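Local coordinates for protein acyl-CoA dehydrogenase (Slackia heliotrinireducens, PDB 4RM7) that belongs to the acyl-CoA dehydrogenase family, whose members are built from an N-terminal helical domain, a middle beta domain and a C-terminal helical domain, at residues A306-R311 with R316-L321; F248-A253 with A320-Y325; A252-A257 with N297-V302. All coordinates share one frame; numbering follows the deposited sequence.

Contact 1. Residues A306-R311 with R316-L321; sequences AREYDR and RLSVAL
Glu308 OE1 is approached by two donors, and the firmer of them is Ser318 OG, which donates a hydrogen bond to Glu308 OE1, 2.9 Å away. The hydroxyl comes to the carboxylate from the syn side, on the flank that also holds the second oxygen, and stands 27° out of the carboxylate plane. The other donor is the backbone N of Lys315, just ahead of helix 316-341, whose hydrogen bond to Glu308 OE1 is weak. One carboxylate oxygen therefore ties the last turns of helix 282-311 to the first turn of helix 316-341, across a connection of four residues that are neither helix nor strand. Beyond CG the Glu308 chain runs extended, chi2 -178°, and this straight reach lets the carboxylate bridge two backbones whose nearest CA atoms, those of Glu308 and Ser318, are 8.7 Å apart. Ser318 answers with OG turned beside its own backbone N, chi1 -64°.

One residue further along each helix, the contact becomes apolar. The side chains of Tyr309 and Val319 cross at about a right angle, with the valine's CG2 as the touching branch, 4.0 Å from Tyr309 CE2; the phenol OH lies almost as near to that methyl. The tyrosine ring also stacks on His314, within the connection, and meets the ring of Tyr244. This is a helical hairpin, in which a short turn returns the chain and side chains near the two helix ends meet across the turn. Only 127 Å² is buried between the two segments. Around them, helix 234-270 brings Glu243 against both Tyr309 and Val319, Leu70 of helix 70-84 touches Tyr309, and helix 369-386 packs on Leu317 and Arg316.

Contact 2. Residues F248-A253 with A320-Y325; sequences FTCAAA and ALMKYY
Cys250 points from helix 248-253 toward helix 320-325, and its short side chain contributes the largest share of this contact between two helices of the C-terminal helical bundle of the acyl-CoA dehydrogenase fold. The segments run in roughly the same direction, with 38° between them and 9.9 Å between their axes at closest approach. Starting from the backbone, Cys250 CB meets the selenomethionine at position 322, lying 4.0 Å from Met322 SE and only slightly farther from the methyl CE. The next atom, Cys250 SG, enters the angle between two side chains: Met322 CE lies 3.6 Å from it, and Lys323 CD comes to 3.5 Å. The sulfur is thus held against a methyl on one hand and an aliphatic methylene on the other.

The torsions of both partners bring them there. Met322 sets out with CG anti to its backbone N and then bends at chi3, 74°, which swings CE back alongside the cysteine. Lys323 bends twice, at chi2 and chi4, so that its middle carbons pass Cys250 while the amino group continues beyond it. There, NZ is taken up by three backbone carbonyl oxygens, those of Tyr362, Ala365 and Gly367, so the amino group of this buried lysine is satisfied by the chain running from the end of helix 351-362 to helix 369-386. Thr249 attends to the same region, its OG1 bonding Asp366 OD2 and the Gly245 carbonyl. On the far side of helix 320-325, Tyr324 OH bonds Glu290 of the second subunit, which places this helix between the bundle interior and the subunit interface. The remaining touch between the segments is methyl to methylene, with Thr249 CG2 at 4.3 Å from Lys323 CE.

Contact 3. Residues A252-A257 with N297-V302; sequences AALGEA and NMRNLV
Leu254 lays its CD1 methyl over one face of the Arg299 guanidinium, 3.8 Å above the plane and displaced toward the rim, where NH2 is the nearest atom of the group. The nitrogens have polar partners: NE makes a salt bridge with Glu78 OE2 of helix 70-84, and NH2 gives a hydrogen bond to Gln258 OE1, just past segment 252-257. Held at two nitrogens, the group is probably fixed in rotation, and its charge is probably offset by the glutamate although the arginine is buried. A bend at chi3, -75°, turns the end of Arg299 back over the leucine, which it crosses at about a right angle. The second leucine methyl, CD2, presses lower down, 3.7 Å from Arg299 CA, and also follows the arginine chain through CB and CG.

These are neighbouring, nearly antiparallel helices of the C-terminal bundle of the acyl-CoA dehydrogenase fold, with 154° between their directions and axes 9.9 Å apart. Leu254 reaches between them, its CA lying 6.5 Å from that of Met298, and it contributes the largest share of the 252 Å² buried. Its fork straddles two successive residues of helix 297-302, for CD1 also reaches Met298 CB at 3.8 Å.

The selenomethionine at 298 crosses the leucine obliquely, touching it through CB. Its CG stands beside the backbone N and the chain stays extended as far as SE, which arrives 4.4 Å from Ala257 CB, one turn beyond Leu254. Helix 316-341 covers this side, with Ala329 and Val333 against Met298. Behind helix 297-302 lies the second subunit, where Asn297 and Asn300 each pack on their own counterparts.

In the fold
Three helices of the C-terminal domain, 234-270, 282-311 and 316-341, are joined pairwise by these contacts, one contact for each pair. Contacts 2 and 3 begin on the shared helix 234-270, overlap at Ala252 and Ala253, and have centres about 7 Å apart; Cys250 of one touches Val302 of the other, and Tyr325 packs on Met298 and Leu301. Contact 1, the hairpin end, lies about 11 Å from contact 2 and about 14 Å from contact 3, measured between centres. Along the chain contact 3 closes before contact 1 opens, and contact 2 ends on the helix that contact 1 enters. All three also reach the second subunit, so this three-helix unit contributes to the interface with that subunit of the four-chain assembly.

Contact 1. Residues A306-R311 with R316-L321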
ATOM      1  N   ALA A 306     -22.704  -6.138 -13.298  1.00 40.97           N
ATOM      2  CA  ALA A 306     -23.413  -6.327 -14.553  1.00 37.83           C
ATOM      3  C   ALA A 306     -24.550  -7.339 -14.421  1.00 42.26           C
ATOM      4  O   ALA A 306     -25.642  -7.132 -14.955  1.00 47.94           O
ATOM      5  CB  ALA A 306     -22.460  -6.755 -15.638  1.00 36.16           C
ATOM      6  N   ARG A 307     -24.303  -8.436 -13.718  1.00 41.87           N
ATOM      7  CA  ARG A 307     -25.331  -9.459 -13.600  1.00 46.97           C
ATOM      8  C   ARG A 307     -26.491  -8.958 -12.731  1.00 51.75           C
ATOM      9  O   ARG A 307     -27.639  -9.329 -12.971  1.00 60.44           O
ATOM     10  CB  ARG A 307     -24.743 -10.773 -13.054  1.00 40.30           C
ATOM     11  CG  ARG A 307     -23.906 -11.562 -14.072  1.00 40.15           C
ATOM     12  CD  ARG A 307     -23.398 -12.900 -13.498  1.00 44.89           C
ATOM     13  NE  ARG A 307     -23.213 -13.957 -14.498  1.00 60.07           N
ATOM     14  CZ  ARG A 307     -22.186 -14.825 -14.494  1.00 83.57           C
ATOM     15  NH1 ARG A 307     -21.239 -14.770 -13.553  1.00 87.75           N
ATOM     16  NH2 ARG A 307     -22.090 -15.762 -15.434  1.00 82.95           N
ATOM     17  N   GLU A 308     -26.203  -8.100 -11.752  1.00 53.02           N
ATOM     18  CA  GLU A 308     -27.265  -7.441 -10.968  1.00 51.77           C
ATOM     19  C   GLU A 308     -28.263  -6.701 -11.848  1.00 52.24           C
ATOM     20  O   GLU A 308     -29.467  -6.845 -11.679  1.00 54.02           O
ATOM     21  CB  GLU A 308     -26.688  -6.443  -9.966  1.00 51.19           C
ATOM     22  CG  GLU A 308     -26.453  -6.983  -8.581  1.00 50.22           C
ATOM     23  CD  GLU A 308     -25.933  -5.912  -7.626  1.00 57.58           C
ATOM     24  OE1 GLU A 308     -25.693  -4.773  -8.071  1.00 60.47           O
ATOM     25  OE2 GLU A 308     -25.781  -6.202  -6.421  1.00 67.60           O
ATOM     26  N   TYR A 309     -27.768  -5.889 -12.775  1.00 46.96           N
ATOM     27  CA  TYR A 309     -28.668  -5.187 -13.676  1.00 53.00           C
ATOM     28  C   TYR A 309     -29.572  -6.164 -14.389  1.00 53.09           C
ATOM     29  O   TYR A 309     -30.774  -5.965 -14.464  1.00 59.81           O
ATOM     30  CB  TYR A 309     -27.904  -4.383 -14.713  1.00 54.68           C
ATOM     31  CG  TYR A 309     -27.526  -2.997 -14.284  1.00 51.11           C
ATOM     32  CD1 TYR A 309     -28.456  -1.955 -14.301  1.00 48.15           C
ATOM     33  CD2 TYR A 309     -26.227  -2.720 -13.877  1.00 52.07           C
ATOM     34  CE1 TYR A 309     -28.088  -0.678 -13.911  1.00 49.49           C
ATOM     35  CE2 TYR A 309     -25.840  -1.444 -13.510  1.00 53.49           C
ATOM     36  CZ  TYR A 309     -26.768  -0.433 -13.526  1.00 52.58           C
ATOM     37  OH  TYR A 309     -26.358   0.813 -13.141  1.00 58.74           O
ATOM     38  N   ASP A 310     -28.986  -7.231 -14.905  1.00 49.72           N
ATOM     39  CA  ASP A 310     -29.734  -8.128 -15.764  1.00 50.92           C
ATOM     40  C   ASP A 310     -30.787  -8.884 -14.957  1.00 54.73           C
ATOM     41  O   ASP A 310     -31.791  -9.311 -15.507  1.00 59.89           O
ATOM     42  CB  ASP A 310     -28.791  -9.091 -16.490  1.00 53.49           C
ATOM     43  CG  ASP A 310     -27.835  -8.377 -17.467  1.00 57.44           C
ATOM     44  OD1 ASP A 310     -28.108  -7.232 -17.898  1.00 57.82           O
ATOM     45  OD2 ASP A 310     -26.804  -8.979 -17.824  1.00 60.82           O
ATOM     46  N   ARG A 311     -30.565  -9.024 -13.650  1.00 52.88           N
ATOM     47  CA  ARG A 311     -31.584  -9.572 -12.755  1.00 54.53           C
ATOM     48  C   ARG A 311     -32.656  -8.556 -12.362  1.00 54.82           C
ATOM     49  O   ARG A 311     -33.650  -8.923 -11.759  1.00 55.71           O
ATOM     50  CB  ARG A 311     -30.971 -10.088 -11.457  1.00 53.38           C
ATOM     51  CG  ARG A 311     -30.151 -11.312 -11.559  1.00 49.29           C
ATOM     52  CD  ARG A 311     -29.878 -11.875 -10.166  1.00 56.17           C
ATOM     53  NE  ARG A 311     -29.023 -11.064  -9.288  1.00 58.99           N
ATOM     54  CZ  ARG A 311     -27.689 -11.110  -9.289  1.00 64.10           C
ATOM     55  NH1 ARG A 311     -27.044 -11.885 -10.157  1.00 59.31           N
ATOM     56  NH2 ARG A 311     -26.998 -10.365  -8.437  1.00 65.53           N
ATOM     57  N   ARG A 316     -26.896   0.834  -6.466  1.00 42.59           N
ATOM     58  CA  ARG A 316     -25.915   1.886  -6.721  1.00 37.23           C
ATOM     59  C   ARG A 316     -24.550   1.579  -6.109  1.00 40.46           C
ATOM     60  O   ARG A 316     -23.514   1.886  -6.694  1.00 49.04           O
ATOM     61  CB  ARG A 316     -26.423   3.217  -6.183  1.00 44.27           C
ATOM     62  CG  ARG A 316     -27.678   3.729  -6.876  1.00 55.19           C
ATOM     63  CD  ARG A 316     -27.530   5.181  -7.283  1.00 63.24           C
ATOM     64  NE  ARG A 316     -27.330   6.088  -6.145  1.00 79.70           N
ATOM     65  CZ  ARG A 316     -26.381   7.026  -6.086  1.00 80.11           C
ATOM     66  NH1 ARG A 316     -25.526   7.182  -7.099  1.00 75.18           N
ATOM     67  NH2 ARG A 316     -26.283   7.800  -5.011  1.00 74.66           N
ATOM     68  N   LEU A 317     -24.558   0.966  -4.926  1.00 48.14           N
ATOM     69  CA  LEU A 317     -23.335   0.722  -4.176  1.00 38.44           C
ATOM     70  C   LEU A 317     -22.402  -0.246  -4.884  1.00 39.99           C
ATOM     71  O   LEU A 317     -21.183  -0.085  -4.817  1.00 41.60           O
ATOM     72  CB  LEU A 317     -23.657   0.175  -2.809  1.00 33.69           C
ATOM     73  CG  LEU A 317     -22.444  -0.012  -1.905  1.00 35.02           C
ATOM     74  CD1 LEU A 317     -21.672   1.313  -1.799  1.00 29.25           C
ATOM     75  CD2 LEU A 317     -22.954  -0.443  -0.556  1.00 31.68           C
ATOM     76  N   SER A 318     -22.970  -1.250  -5.547  1.00 33.42           N
ATOM     77  CA  SER A 318     -22.158  -2.198  -6.310  1.00 36.45           C
ATOM     78  C   SER A 318     -21.317  -1.465  -7.349  1.00 42.06           C
ATOM     79  O   SER A 318     -20.123  -1.711  -7.476  1.00 48.92           O
ATOM     80  CB  SER A 318     -23.025  -3.236  -7.020  1.00 38.23           C
ATOM     81  OG  SER A 318     -23.725  -4.056  -6.114  1.00 41.02           O
ATOM     82  N   VAL A 319     -21.959  -0.567  -8.091  1.00 39.54           N
ATOM     83  CA  VAL A 319     -21.297   0.180  -9.154  1.00 38.06           C
ATOM     84  C   VAL A 319     -20.264   1.150  -8.578  1.00 39.15           C
ATOM     85  O   VAL A 319     -19.189   1.339  -9.136  1.00 42.60           O
ATOM     86  CB  VAL A 319     -22.335   0.930 -10.003  1.00 34.64           C
ATOM     87  CG1 VAL A 319     -21.673   1.993 -10.888  1.00 33.85           C
ATOM     88  CG2 VAL A 319     -23.143  -0.074 -10.841  1.00 30.93           C
ATOM     89  N   ALA A 320     -20.575   1.734  -7.433  1.00 40.54           N
ATOM     90  CA  ALA A 320     -19.633   2.634  -6.786  1.00 34.66           C
ATOM     91  C   ALA A 320     -18.387   1.886  -6.278  1.00 37.05           C
ATOM     92  O   ALA A 320     -17.267   2.383  -6.400  1.00 40.49           O
ATOM     93  CB  ALA A 320     -20.328   3.378  -5.640  1.00 30.09           C
ATOM     94  N   LEU A 321     -18.572   0.699  -5.709  1.00 37.49           N
ATOM     95  CA  LEU A 321     -17.439  -0.046  -5.151  1.00 36.28           C
ATOM     96  C   LEU A 321     -16.547  -0.557  -6.281  1.00 35.62           C
ATOM     97  O   LEU A 321     -15.338  -0.444  -6.221  1.00 38.43           O
ATOM     98  CB  LEU A 321     -17.918  -1.208  -4.268  1.00 28.68           C
ATOM     99  CG  LEU A 321     -18.648  -0.820  -2.977  1.00 32.51           C
ATOM    100  CD1 LEU A 321     -19.058  -2.063  -2.202  1.00 28.61           C
ATOM    101  CD2 LEU A 321     -17.788   0.099  -2.110  1.00 30.42           C
TER

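Contact 2. Residues F248-A253 with A320-Y325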
ATOM      1  N   PHE A 248     -19.013  -0.124 -18.205  1.00 43.32           N
ATOM      2  CA  PHE A 248     -18.268  -0.176 -19.451  1.00 38.62           C
ATOM      3  C   PHE A 248     -16.802   0.158 -19.261  1.00 39.66           C
ATOM      4  O   PHE A 248     -15.931  -0.551 -19.758  1.00 42.19           O
ATOM      5  CB  PHE A 248     -18.875   0.782 -20.469  1.00 37.37           C
ATOM      6  CG  PHE A 248     -20.213   0.355 -20.960  1.00 37.91           C
ATOM      7  CD1 PHE A 248     -20.676  -0.931 -20.704  1.00 32.51           C
ATOM      8  CD2 PHE A 248     -21.020   1.236 -21.675  1.00 41.30           C
ATOM      9  CE1 PHE A 248     -21.913  -1.327 -21.156  1.00 37.90           C
ATOM     10  CE2 PHE A 248     -22.269   0.846 -22.135  1.00 43.28           C
ATOM     11  CZ  PHE A 248     -22.724  -0.432 -21.872  1.00 38.75           C
ATOM     12  N   THR A 249     -16.537   1.237 -18.542  1.00 37.01           N
ATOM     13  CA  THR A 249     -15.172   1.690 -18.342  1.00 35.75           C
ATOM     14  C   THR A 249     -14.369   0.682 -17.529  1.00 38.93           C
ATOM     15  O   THR A 249     -13.197   0.413 -17.810  1.00 41.24           O
ATOM     16  CB  THR A 249     -15.155   3.053 -17.660  1.00 38.17           C
ATOM     17  OG1 THR A 249     -15.576   4.028 -18.608  1.00 49.11           O
ATOM     18  CG2 THR A 249     -13.770   3.411 -17.203  1.00 41.64           C
ATOM     19  N   CYS A 250     -15.017   0.083 -16.542  1.00 33.38           N
ATOM     20  CA  CYS A 250     -14.333  -0.905 -15.728  1.00 32.53           C
ATOM     21  C   CYS A 250     -14.079  -2.198 -16.512  1.00 35.46           C
ATOM     22  O   CYS A 250     -13.010  -2.799 -16.387  1.00 43.68           O
ATOM     23  CB  CYS A 250     -15.116  -1.161 -14.436  1.00 27.13           C
ATOM     24  SG  CYS A 250     -15.042   0.308 -13.335  1.00 45.80           S
ATOM     25  N   ALA A 251     -15.031  -2.601 -17.348  1.00 35.24           N
ATOM     26  CA  ALA A 251     -14.817  -3.740 -18.229  1.00 33.41           C
ATOM     27  C   ALA A 251     -13.629  -3.491 -19.183  1.00 42.16           C
ATOM     28  O   ALA A 251     -12.839  -4.399 -19.457  1.00 40.42           O
ATOM     29  CB  ALA A 251     -16.090  -4.045 -19.013  1.00 29.73           C
ATOM     30  N   ALA A 252     -13.497  -2.261 -19.677  1.00 44.85           N
ATOM     31  CA  ALA A 252     -12.360  -1.916 -20.518  1.00 40.28           C
ATOM     32  C   ALA A 252     -11.067  -1.984 -19.722  1.00 40.71           C
ATOM     33  O   ALA A 252     -10.053  -2.471 -20.223  1.00 45.16           O
ATOM     34  CB  ALA A 252     -12.532  -0.508 -21.150  1.00 28.10           C
ATOM     35  N   ALA A 253     -11.097  -1.496 -18.485  1.00 41.98           N
ATOM     36  CA  ALA A 253      -9.897  -1.495 -17.657  1.00 39.80           C
ATOM     37  C   ALA A 253      -9.433  -2.934 -17.385  1.00 42.70           C
ATOM     38  O   ALA A 253      -8.240  -3.256 -17.450  1.00 45.00           O
ATOM     39  CB  ALA A 253     -10.159  -0.768 -16.378  1.00 33.73           C
ATOM     40  N   ALA A 320     -20.575   1.734  -7.433  1.00 40.54           N
ATOM     41  CA  ALA A 320     -19.633   2.634  -6.786  1.00 34.66           C
ATOM     42  C   ALA A 320     -18.387   1.886  -6.278  1.00 37.05           C
ATOM     43  O   ALA A 320     -17.267   2.383  -6.400  1.00 40.49           O
ATOM     44  CB  ALA A 320     -20.328   3.378  -5.640  1.00 30.09           C
ATOM     45  N   LEU A 321     -18.572   0.699  -5.709  1.00 37.49           N
ATOM     46  CA  LEU A 321     -17.439  -0.046  -5.151  1.00 36.28           C
ATOM     47  C   LEU A 321     -16.547  -0.557  -6.281  1.00 35.62           C
ATOM     48  O   LEU A 321     -15.338  -0.444  -6.221  1.00 38.43           O
ATOM     49  CB  LEU A 321     -17.918  -1.208  -4.268  1.00 28.68           C
ATOM     50  CG  LEU A 321     -18.648  -0.820  -2.977  1.00 32.51           C
ATOM     51  CD1 LEU A 321     -19.058  -2.063  -2.202  1.00 28.61           C
ATOM     52  CD2 LEU A 321     -17.788   0.099  -2.110  1.00 30.42           C
HETATM   53  N   MSE A 322     -17.172  -1.106  -7.314  1.00 35.64           N
HETATM   54  CA  MSE A 322     -16.509  -1.470  -8.553  1.00 39.27           C
HETATM   55  C   MSE A 322     -15.674  -0.318  -9.129  1.00 40.19           C
HETATM   56  O   MSE A 322     -14.500  -0.482  -9.402  1.00 38.49           O
HETATM   57  CB  MSE A 322     -17.562  -1.921  -9.577  1.00 35.20           C
HETATM   58  CG  MSE A 322     -17.007  -2.239 -10.937  1.00 35.45           C
HETATM   59 SE   MSE A 322     -18.376  -2.062 -12.291  0.66 38.49          SE
HETATM   60  CE  MSE A 322     -18.432  -0.101 -12.319  1.00 33.73           C
ATOM     61  N   LYS A 323     -16.269   0.852  -9.302  1.00 45.39           N
ATOM     62  CA  LYS A 323     -15.536   1.962  -9.909  1.00 43.06           C
ATOM     63  C   LYS A 323     -14.403   2.445  -9.012  1.00 41.48           C
ATOM     64  O   LYS A 323     -13.408   2.970  -9.490  1.00 45.56           O
ATOM     65  CB  LYS A 323     -16.483   3.126 -10.234  1.00 38.03           C
ATOM     66  CG  LYS A 323     -15.837   4.241 -11.046  1.00 40.14           C
ATOM     67  CD  LYS A 323     -15.139   3.665 -12.276  1.00 42.63           C
ATOM     68  CE  LYS A 323     -14.733   4.748 -13.271  1.00 41.29           C
ATOM     69  NZ  LYS A 323     -13.831   5.765 -12.678  1.00 39.23           N
ATOM     70  N   TYR A 324     -14.559   2.278  -7.706  1.00 39.70           N
ATOM     71  CA  TYR A 324     -13.530   2.722  -6.770  1.00 40.03           C
ATOM     72  C   TYR A 324     -12.297   1.843  -6.894  1.00 45.08           C
ATOM     73  O   TYR A 324     -11.167   2.309  -6.803  1.00 49.88           O
ATOM     74  CB  TYR A 324     -14.060   2.692  -5.323  1.00 39.43           C
ATOM     75  CG  TYR A 324     -13.070   3.170  -4.274  1.00 33.91           C
ATOM     76  CD1 TYR A 324     -12.873   4.519  -4.043  1.00 41.87           C
ATOM     77  CD2 TYR A 324     -12.347   2.266  -3.506  1.00 37.02           C
ATOM     78  CE1 TYR A 324     -11.976   4.964  -3.080  1.00 50.94           C
ATOM     79  CE2 TYR A 324     -11.437   2.699  -2.525  1.00 32.69           C
ATOM     80  CZ  TYR A 324     -11.260   4.046  -2.323  1.00 43.59           C
ATOM     81  OH  TYR A 324     -10.355   4.484  -1.372  1.00 47.85           O
ATOM     82  N   TYR A 325     -12.524   0.559  -7.119  1.00 38.08           N
ATOM     83  CA  TYR A 325     -11.453  -0.390  -7.007  1.00 41.58           C
ATOM     84  C   TYR A 325     -10.715  -0.631  -8.328  1.00 38.21           C
ATOM     85  O   TYR A 325      -9.492  -0.705  -8.353  1.00 44.89           O
ATOM     86  CB  TYR A 325     -11.996  -1.724  -6.462  1.00 35.28           C
ATOM     87  CG  TYR A 325     -10.936  -2.811  -6.415  1.00 32.49           C
ATOM     88  CD1 TYR A 325     -10.022  -2.888  -5.354  1.00 34.29           C
ATOM     89  CD2 TYR A 325     -10.832  -3.741  -7.433  1.00 26.01           C
ATOM     90  CE1 TYR A 325      -9.037  -3.881  -5.313  1.00 34.41           C
ATOM     91  CE2 TYR A 325      -9.855  -4.755  -7.395  1.00 33.71           C
ATOM     92  CZ  TYR A 325      -8.960  -4.813  -6.337  1.00 39.17           C
ATOM     93  OH  TYR A 325      -8.009  -5.814  -6.304  1.00 43.41           O
TER

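Contact 3. Residues A252-A257 with N297-V302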
ATOM      1  N   ALA A 252     -13.497  -2.261 -19.677  1.00 44.85           N
ATOM      2  CA  ALA A 252     -12.360  -1.916 -20.518  1.00 40.28           C
ATOM      3  C   ALA A 252     -11.067  -1.984 -19.722  1.00 40.71           C
ATOM      4  O   ALA A 252     -10.053  -2.471 -20.223  1.00 45.16           O
ATOM      5  CB  ALA A 252     -12.532  -0.508 -21.150  1.00 28.10           C
ATOM      6  N   ALA A 253     -11.097  -1.496 -18.485  1.00 41.98           N
ATOM      7  CA  ALA A 253      -9.897  -1.495 -17.657  1.00 39.80           C
ATOM      8  C   ALA A 253      -9.433  -2.934 -17.385  1.00 42.70           C
ATOM      9  O   ALA A 253      -8.240  -3.256 -17.450  1.00 45.00           O
ATOM     10  CB  ALA A 253     -10.159  -0.768 -16.378  1.00 33.73           C
ATOM     11  N   LEU A 254     -10.401  -3.795 -17.103  1.00 30.58           N
ATOM     12  CA  LEU A 254     -10.143  -5.192 -16.814  1.00 34.40           C
ATOM     13  C   LEU A 254      -9.511  -5.881 -18.029  1.00 40.91           C
ATOM     14  O   LEU A 254      -8.519  -6.608 -17.931  1.00 41.10           O
ATOM     15  CB  LEU A 254     -11.446  -5.872 -16.425  1.00 33.90           C
ATOM     16  CG  LEU A 254     -11.464  -7.391 -16.347  1.00 41.79           C
ATOM     17  CD1 LEU A 254     -10.479  -7.889 -15.282  1.00 35.54           C
ATOM     18  CD2 LEU A 254     -12.895  -7.870 -16.082  1.00 35.94           C
ATOM     19  N   GLY A 255     -10.106  -5.640 -19.181  1.00 34.24           N
ATOM     20  CA  GLY A 255      -9.622  -6.212 -20.411  1.00 29.35           C
ATOM     21  C   GLY A 255      -8.199  -5.790 -20.692  1.00 34.57           C
ATOM     22  O   GLY A 255      -7.352  -6.630 -20.992  1.00 38.11           O
ATOM     23  N   GLU A 256      -7.922  -4.493 -20.611  1.00 33.27           N
ATOM     24  CA  GLU A 256      -6.585  -4.022 -20.935  1.00 34.18           C
ATOM     25  C   GLU A 256      -5.583  -4.576 -19.920  1.00 36.17           C
ATOM     26  O   GLU A 256      -4.495  -5.019 -20.292  1.00 35.93           O
ATOM     27  CB  GLU A 256      -6.530  -2.500 -20.968  1.00 34.29           C
ATOM     28  CG  GLU A 256      -7.368  -1.879 -22.054  1.00 36.59           C
ATOM     29  CD  GLU A 256      -6.946  -0.448 -22.347  1.00 42.03           C
ATOM     30  OE1 GLU A 256      -7.742   0.486 -22.099  1.00 41.98           O
ATOM     31  OE2 GLU A 256      -5.817  -0.254 -22.838  1.00 44.02           O
ATOM     32  N   ALA A 257      -5.960  -4.537 -18.640  1.00 28.61           N
ATOM     33  CA  ALA A 257      -5.130  -5.077 -17.577  1.00 32.73           C
ATOM     34  C   ALA A 257      -4.817  -6.545 -17.852  1.00 38.15           C
ATOM     35  O   ALA A 257      -3.694  -7.018 -17.671  1.00 44.62           O
ATOM     36  CB  ALA A 257      -5.833  -4.915 -16.202  1.00 29.06           C
ATOM     37  N   ASN A 297     -10.370 -10.111  -8.537  1.00 37.63           N
ATOM     38  CA  ASN A 297     -11.243  -9.172  -7.846  1.00 39.37           C
ATOM     39  C   ASN A 297     -11.969  -8.222  -8.823  1.00 41.53           C
ATOM     40  O   ASN A 297     -13.180  -8.061  -8.755  1.00 40.54           O
ATOM     41  CB  ASN A 297     -10.436  -8.376  -6.797  1.00 39.07           C
ATOM     42  CG  ASN A 297     -10.067  -9.215  -5.566  1.00 40.71           C
ATOM     43  OD1 ASN A 297     -10.663 -10.263  -5.311  1.00 45.15           O
ATOM     44  ND2 ASN A 297      -9.100  -8.737  -4.786  1.00 36.37           N
HETATM   45  N   MSE A 298     -11.222  -7.609  -9.733  1.00 37.28           N
HETATM   46  CA  MSE A 298     -11.798  -6.763 -10.768  1.00 34.74           C
HETATM   47  C   MSE A 298     -12.939  -7.437 -11.507  1.00 38.37           C
HETATM   48  O   MSE A 298     -14.004  -6.842 -11.686  1.00 41.75           O
HETATM   49  CB  MSE A 298     -10.742  -6.363 -11.787  1.00 29.86           C
HETATM   50  CG  MSE A 298      -9.680  -5.422 -11.265  1.00 46.03           C
HETATM   51 SE   MSE A 298      -8.467  -4.989 -12.736  0.81 55.72          SE
HETATM   52  CE  MSE A 298      -6.819  -5.624 -11.934  1.00 54.97           C
ATOM     53  N   ARG A 299     -12.703  -8.677 -11.930  1.00 35.01           N
ATOM     54  CA  ARG A 299     -13.647  -9.412 -12.766  1.00 32.88           C
ATOM     55  C   ARG A 299     -14.897  -9.726 -11.966  1.00 39.69           C
ATOM     56  O   ARG A 299     -16.013  -9.553 -12.441  1.00 44.26           O
ATOM     57  CB  ARG A 299     -13.003 -10.692 -13.313  1.00 34.47           C
ATOM     58  CG  ARG A 299     -13.840 -11.422 -14.348  1.00 37.77           C
ATOM     59  CD  ARG A 299     -13.031 -12.480 -15.116  1.00 34.87           C
ATOM     60  NE  ARG A 299     -12.138 -11.862 -16.089  1.00 44.84           N
ATOM     61  CZ  ARG A 299     -10.808 -11.948 -16.083  1.00 45.19           C
ATOM     62  NH1 ARG A 299     -10.176 -12.637 -15.132  1.00 39.65           N
ATOM     63  NH2 ARG A 299     -10.107 -11.315 -17.031  1.00 35.34           N
ATOM     64  N   ASN A 300     -14.694 -10.171 -10.735  1.00 37.45           N
ATOM     65  CA  ASN A 300     -15.781 -10.401  -9.821  1.00 37.16           C
ATOM     66  C   ASN A 300     -16.651  -9.145  -9.589  1.00 42.49           C
ATOM     67  O   ASN A 300     -17.865  -9.246  -9.514  1.00 43.51           O
ATOM     68  CB  ASN A 300     -15.228 -10.900  -8.495  1.00 39.37           C
ATOM     69  CG  ASN A 300     -14.909 -12.381  -8.518  1.00 43.99           C
ATOM     70  OD1 ASN A 300     -15.464 -13.135  -9.327  1.00 38.29           O
ATOM     71  ND2 ASN A 300     -14.035 -12.815  -7.607  1.00 36.05           N
ATOM     72  N   LEU A 301     -16.035  -7.971  -9.487  1.00 39.06           N
ATOM     73  CA  LEU A 301     -16.798  -6.763  -9.222  1.00 35.79           C
ATOM     74  C   LEU A 301     -17.534  -6.335 -10.480  1.00 35.66           C
ATOM     75  O   LEU A 301     -18.715  -5.999 -10.426  1.00 39.97           O
ATOM     76  CB  LEU A 301     -15.909  -5.632  -8.726  1.00 32.55           C
ATOM     77  CG  LEU A 301     -15.320  -5.807  -7.324  1.00 34.80           C
ATOM     78  CD1 LEU A 301     -14.329  -4.680  -7.019  1.00 39.90           C
ATOM     79  CD2 LEU A 301     -16.401  -5.837  -6.260  1.00 32.35           C
ATOM     80  N   VAL A 302     -16.853  -6.389 -11.619  1.00 27.87           N
ATOM     81  CA  VAL A 302     -17.467  -5.968 -12.873  1.00 34.01           C
ATOM     82  C   VAL A 302     -18.609  -6.919 -13.264  1.00 48.31           C
ATOM     83  O   VAL A 302     -19.750  -6.484 -13.459  1.00 47.92           O
ATOM     84  CB  VAL A 302     -16.422  -5.875 -13.979  1.00 31.94           C
ATOM     85  CG1 VAL A 302     -17.075  -5.526 -15.302  1.00 34.10           C
ATOM     86  CG2 VAL A 302     -15.410  -4.811 -13.618  1.00 31.42           C
TER